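Local coordinates for protein CSOR (Streptomyces lividans, PDB 4ADZ) that represses transcription of a copper-sensitive operon as a copper sensor, probably releasing its DNA operator when copper(I) binds, at the interface of chains A and B and the interface of chains A and C. Coordinates in Å, arbitrary orientation; residue numbers count along the deposited sequence, not the author numbering. Chains: chain A/B/C, CSOR.

Contact 1: the interface of chains A and B. Residues chain A 54-55, 58-59, 95, 99; chain B 65, 68-69, 72, 81, 85.
Helices 48-73 and 78-114 of chains A and B pack together in a two-fold symmetric, largely apolar helix-bundle interface, part of the surface that joins two copies into the dimer expected of CsoR repressors. A:Leu58 gives up the most surface to the partner in this patch. Its CG stands beside the backbone N (chi1 -71°), and the two methyls part from there. CD1 meets B:Val72 CG2 tip to tip at 3.7 Å, and the side chain crosses B:Leu68 at about a right angle, both methyls near its CB. The same residue's CD2 sits over the centre of the A:Phe95 ring, 3.9 Å above its plane, and A:Leu99 CD1 covers the opposite face nearer the rim. Held between these two leucines of its own chain, the ring offers its edge to chain B. There B:Val85 CG2 lies in plane at 3.6 Å from A:Phe95 CE2, and B:Val72 CG2 approaches CZ, also in plane. CG anti to the backbone N (chi1 171°) places the ring so that its CE2-CZ edge faces chain B. B:Val72 straddles the seam: CG2 enters between A:Leu58 and A:Phe95, whereas CG1, anti to its own backbone N, slides past A:Leu55 and touches CD2 at 3.8 Å. Farther along, A:Leu99 CD2 presses on B:Ile81 CG2 at 3.5 Å, the two side chains crossing at about a right angle. B:Gln69 brings polarity to the rim. Its extended chain lays CG against A:Leu58 CB at 3.6 Å and carries the carboxamide past A:Arg59, the amide and guanidinium planes 28° apart. The link between chains here runs through water 1, which lies 2.6 Å from the carbonyl A:Leu55 O and receives the amide N-H of B:Gln69 NE2, also at 2.6 Å.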
loop_
_atom_site.group_PDB
_atom_site.type_symbol
_atom_site.label_atom_id
_atom_site.label_comp_id
_atom_site.label_asym_id
_atom_site.label_seq_id
_atom_site.Cartn_x
_atom_site.Cartn_y
_atom_site.Cartn_z
ATOM N N HIS A 54 -6.866 11.379 19.279
ATOM C CA HIS A 54 -6.837 9.971 18.807
ATOM C C HIS A 54 -8.176 9.307 18.952
ATOM O O HIS A 54 -8.629 8.564 18.068
ATOM C CB HIS A 54 -5.807 9.138 19.586
ATOM C CG HIS A 54 -4.377 9.632 19.440
ATOM N ND1 HIS A 54 -3.982 10.514 18.476
ATOM C CD2 HIS A 54 -3.261 9.344 20.189
ATOM C CE1 HIS A 54 -2.661 10.772 18.634
ATOM N NE2 HIS A 54 -2.239 10.077 19.701
ATOM N N LEU A 55 -8.820 9.505 20.097
ATOM C CA LEU A 55 -10.140 8.915 20.292
ATOM C C LEU A 55 -11.155 9.459 19.285
ATOM O O LEU A 55 -11.957 8.702 18.789
ATOM C CB LEU A 55 -10.624 9.170 21.728
ATOM C CG LEU A 55 -9.907 8.336 22.796
ATOM C CD1 LEU A 55 -10.284 8.923 24.177
ATOM C CD2 LEU A 55 -10.191 6.857 22.709
ATOM N N LEU A 58 -10.733 7.774 16.001
ATOM C CA LEU A 58 -11.254 6.416 15.977
ATOM C C LEU A 58 -12.807 6.371 15.991
ATOM O O LEU A 58 -13.413 5.467 15.444
ATOM C CB LEU A 58 -10.672 5.613 17.153
ATOM C CG LEU A 58 -9.190 5.289 16.989
ATOM C CD1 LEU A 58 -8.634 4.745 18.311
ATOM C CD2 LEU A 58 -8.881 4.324 15.823
ATOM N N ARG A 59 -13.411 7.289 16.720
ATOM C CA ARG A 59 -14.921 7.481 16.654
ATOM C C ARG A 59 -15.391 7.670 15.226
ATOM O O ARG A 59 -16.367 7.036 14.798
ATOM C CB ARG A 59 -15.369 8.680 17.505
ATOM C CG ARG A 59 -15.342 8.356 18.984
ATOM C CD ARG A 59 -15.708 9.594 19.812
ATOM N NE ARG A 59 -16.980 10.203 19.421
ATOM C CZ ARG A 59 -17.399 11.409 19.843
ATOM N NH1 ARG A 59 -16.632 12.169 20.646
ATOM N NH2 ARG A 59 -18.578 11.879 19.453
ATOM N N PHE A 95 -4.204 7.900 11.014
ATOM C CA PHE A 95 -4.162 7.659 12.494
ATOM C C PHE A 95 -2.805 7.002 12.877
ATOM O O PHE A 95 -2.096 7.467 13.810
ATOM C CB PHE A 95 -5.346 6.772 12.922
ATOM C CG PHE A 95 -5.284 6.286 14.364
ATOM C CD1 PHE A 95 -5.631 7.111 15.424
ATOM C CD2 PHE A 95 -4.909 5.003 14.648
ATOM C CE1 PHE A 95 -5.561 6.648 16.744
ATOM C CE2 PHE A 95 -4.866 4.522 15.963
ATOM C CZ PHE A 95 -5.180 5.351 17.002
ATOM N N LEU A 99 0.300 8.504 15.306
ATOM C CA LEU A 99 0.887 7.776 16.478
ATOM C C LEU A 99 2.399 7.541 16.276
ATOM O O LEU A 99 3.181 7.705 17.216
ATOM C CB LEU A 99 0.184 6.458 16.734
ATOM C CG LEU A 99 -1.025 6.407 17.661
ATOM C CD1 LEU A 99 -2.053 7.359 17.089
ATOM C CD2 LEU A 99 -1.477 4.946 17.672
ATOM N N ILE B 65 -11.857 -1.995 15.725
ATOM C CA ILE B 65 -11.795 -0.601 15.924
ATOM C C ILE B 65 -12.186 -0.271 17.382
ATOM O O ILE B 65 -11.604 0.645 18.008
ATOM C CB ILE B 65 -12.665 0.215 14.958
ATOM C CG1 ILE B 65 -12.430 -0.176 13.503
ATOM C CG2 ILE B 65 -12.458 1.703 15.179
ATOM C CD1 ILE B 65 -10.979 -0.070 13.001
ATOM N N LEU B 68 -9.123 -0.839 19.260
ATOM C CA LEU B 68 -8.243 0.301 19.163
ATOM C C LEU B 68 -8.623 1.432 20.120
ATOM O O LEU B 68 -7.752 2.087 20.727
ATOM C CB LEU B 68 -8.223 0.864 17.732
ATOM C CG LEU B 68 -7.477 0.004 16.725
ATOM C CD1 LEU B 68 -7.792 0.530 15.311
ATOM C CD2 LEU B 68 -5.986 -0.026 17.079
ATOM N N GLN B 69 -9.921 1.723 20.238
ATOM C CA GLN B 69 -10.338 2.805 21.159
ATOM C C GLN B 69 -9.974 2.479 22.602
ATOM O O GLN B 69 -9.507 3.359 23.312
ATOM C CB GLN B 69 -11.859 3.040 21.044
ATOM C CG GLN B 69 -12.221 3.481 19.628
ATOM C CD GLN B 69 -13.726 3.527 19.340
ATOM O OE1 GLN B 69 -14.355 2.479 19.164
ATOM N NE2 GLN B 69 -14.295 4.724 19.249
ATOM N N VAL B 72 -6.203 2.932 23.154
ATOM C CA VAL B 72 -5.839 4.324 23.282
ATOM C C VAL B 72 -6.313 4.827 24.665
ATOM O O VAL B 72 -5.617 5.561 25.356
ATOM C CB VAL B 72 -6.528 5.202 22.176
ATOM C CG1 VAL B 72 -6.445 6.701 22.499
ATOM C CG2 VAL B 72 -5.914 4.937 20.781
ATOM N N ILE B 81 -0.498 -0.688 19.428
ATOM C CA ILE B 81 -1.645 -0.104 18.720
ATOM C C ILE B 81 -1.452 -0.159 17.205
ATOM O O ILE B 81 -2.395 -0.510 16.449
ATOM C CB ILE B 81 -1.955 1.329 19.197
ATOM C CG1 ILE B 81 -2.298 1.330 20.706
ATOM C CG2 ILE B 81 -3.144 1.901 18.404
ATOM C CD1 ILE B 81 -2.482 2.717 21.358
ATOM N N VAL B 85 -3.746 -1.630 14.256
ATOM C CA VAL B 85 -4.172 -0.787 13.101
ATOM C C VAL B 85 -3.904 -1.580 11.808
ATOM O O VAL B 85 -4.760 -1.645 10.867
ATOM C CB VAL B 85 -3.563 0.604 13.044
ATOM C CG1 VAL B 85 -3.854 1.382 11.686
ATOM C CG2 VAL B 85 -3.976 1.459 14.276
HETATM O O HOH W 1 -12.894 6.742 20.137
#

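Contact 2: the interface of chains A and C. Residues chain A 119-120, 123-124, 127; chain C 101, 104-105, 108-109.
Helix 116-134 of chain A lies against helix 78-114 of chain C in a two-fold symmetric helix-to-helix interface that, in the four-chain assembly, ties chain A to a copy beyond its A-B pairing, consistent with the tetramers of the CsoR family. A:Val123 is central: CG1, anti to the backbone N (chi1 167°), rests on the backbone of chain C, 3.6 Å from C:Glu101 O, while CG2 meets C:Val108 CG2 tip to tip. One turn earlier, A:Ile119 slides past C:Val108 in the opposite direction, its CG2 methyl 3.6 Å from C:Val108 CG1. C:Glu101 extends with CG anti to the backbone N (chi1 -174°), crossing A:Thr127 at about a right angle so that its methylenes pack on the threonine. C:Glu101 OE2 lies 3.2 Å from water 2, which A:Asp120 O shares and which takes an N-H from NH1 of the poorly ordered C:Arg105 (162° at H). An alanine at C:Glu101 would probably loosen the packing on A:Thr127 and lose the carboxylate's hold on this water. C:Arg105 also points NH1 toward C:Glu101 OE2 in a 3.5 Å salt bridge within chain C, which may offset the like charge of nearby A:Glu124. A:Thr127 turns its hydroxyl back to its own helix, OG1 bonding to A:Val123 O at 2.8 Å from above the carbonyl plane.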
loop_
_atom_site.group_PDB
_atom_site.type_symbol
_atom_site.label_atom_id
_atom_site.label_comp_id
_atom_site.label_asym_id
_atom_site.label_seq_id
_atom_site.Cartn_x
_atom_site.Cartn_y
_atom_site.Cartn_z
ATOM N N ILE A 119 18.373 3.036 22.044
ATOM C CA ILE A 119 17.988 3.843 20.869
ATOM C C ILE A 119 17.871 2.950 19.648
ATOM O O ILE A 119 16.888 3.018 18.924
ATOM C CB ILE A 119 19.031 4.951 20.550
ATOM C CG1 ILE A 119 18.922 6.081 21.621
ATOM C CG2 ILE A 119 18.847 5.482 19.104
ATOM C CD1 ILE A 119 19.961 7.207 21.548
ATOM N N ASP A 120 18.896 2.136 19.427
ATOM C CA ASP A 120 18.895 1.227 18.275
ATOM C C ASP A 120 17.701 0.265 18.296
ATOM O O ASP A 120 17.054 0.070 17.261
ATOM C CB ASP A 120 20.220 0.460 18.217
ATOM C CG ASP A 120 21.401 1.362 17.874
ATOM O OD1 ASP A 120 21.192 2.545 17.480
ATOM O OD2 ASP A 120 22.545 0.865 18.001
ATOM N N VAL A 123 14.525 2.154 17.472
ATOM C CA VAL A 123 14.441 2.513 16.024
ATOM C C VAL A 123 14.184 1.270 15.164
ATOM O O VAL A 123 13.394 1.334 14.208
ATOM C CB VAL A 123 15.696 3.267 15.564
ATOM C CG1 VAL A 123 15.746 3.335 13.996
ATOM C CG2 VAL A 123 15.652 4.650 16.202
ATOM N N GLU A 124 14.790 0.132 15.522
ATOM C CA GLU A 124 14.541 -1.159 14.843
ATOM C C GLU A 124 13.053 -1.532 14.977
ATOM O O GLU A 124 12.421 -1.864 13.987
ATOM C CB GLU A 124 15.388 -2.289 15.379
ATOM C CG GLU A 124 15.067 -3.641 14.738
ATOM C CD GLU A 124 16.103 -4.719 15.035
ATOM O OE1 GLU A 124 17.120 -4.430 15.703
ATOM O OE2 GLU A 124 15.892 -5.853 14.579
ATOM N N THR A 127 10.908 0.763 12.826
ATOM C CA THR A 127 11.118 0.476 11.438
ATOM C C THR A 127 10.284 -0.778 11.067
ATOM O O THR A 127 9.669 -0.821 9.995
ATOM C CB THR A 127 12.606 0.214 11.117
ATOM O OG1 THR A 127 13.360 1.394 11.418
ATOM C CG2 THR A 127 12.771 -0.124 9.521
ATOM N N GLU C 101 15.487 3.309 8.261
ATOM C CA GLU C 101 16.067 2.846 9.512
ATOM C C GLU C 101 17.370 3.585 9.827
ATOM O O GLU C 101 17.556 4.084 10.931
ATOM C CB GLU C 101 16.291 1.373 9.538
ATOM C CG GLU C 101 16.760 0.918 10.914
ATOM C CD GLU C 101 16.637 -0.568 11.141
ATOM O OE1 GLU C 101 16.361 -1.260 10.157
ATOM O OE2 GLU C 101 16.828 -1.036 12.298
ATOM N N LEU C 104 16.633 7.287 10.651
ATOM C CA LEU C 104 16.027 7.459 11.982
ATOM C C LEU C 104 17.029 7.160 13.115
ATOM O O LEU C 104 17.038 7.885 14.131
ATOM C CB LEU C 104 14.803 6.596 12.155
ATOM C CG LEU C 104 13.566 7.030 11.319
ATOM C CD1 LEU C 104 12.484 5.969 11.473
ATOM C CD2 LEU C 104 13.085 8.432 11.683
ATOM N N ARG C 105 17.885 6.171 12.917
ATOM C CA ARG C 105 19.012 5.911 13.836
ATOM C C ARG C 105 19.852 7.188 13.989
ATOM O O ARG C 105 20.137 7.609 15.111
ATOM C CB ARG C 105 19.869 4.749 13.358
ATOM C CG ARG C 105 20.740 4.079 14.410
ATOM C CD ARG C 105 21.038 2.585 14.084
ATOM N NE ARG C 105 21.447 2.332 12.684
ATOM C CZ ARG C 105 20.861 1.501 11.801
ATOM N NH1 ARG C 105 19.782 0.792 12.111
ATOM N NH2 ARG C 105 21.365 1.374 10.565
ATOM N N VAL C 108 17.921 10.045 15.969
ATOM C CA VAL C 108 17.744 9.840 17.442
ATOM C C VAL C 108 19.155 9.942 18.086
ATOM O O VAL C 108 19.322 10.584 19.124
ATOM C CB VAL C 108 16.956 8.540 17.788
ATOM C CG1 VAL C 108 16.740 8.371 19.293
ATOM C CG2 VAL C 108 15.563 8.534 17.123
ATOM N N ALA C 109 20.169 9.342 17.464
ATOM C CA ALA C 109 21.564 9.448 17.974
ATOM C C ALA C 109 22.023 10.888 18.031
ATOM O O ALA C 109 22.708 11.318 19.008
ATOM C CB ALA C 109 22.522 8.653 17.104
HETATM O O HOH W 2 18.279 0.482 14.697
#

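The centres of contact 1 and contact 2 lie about 24 Å apart, and helix 78-114 takes part in both. Chain A lends A:Phe95 and A:Leu99 from this helix to contact 1; chain C uses the stretch just after, from C:Glu101 to C:Ala109, in contact 2. By symmetry every copy presents both surfaces, so one long helix runs from one interface into the next. Helix 48-73 contributes to contact 1, helix 116-134 to contact 2. Together the two interfaces join the four chains, and a shift in the shared helix could plausibly be passed between them.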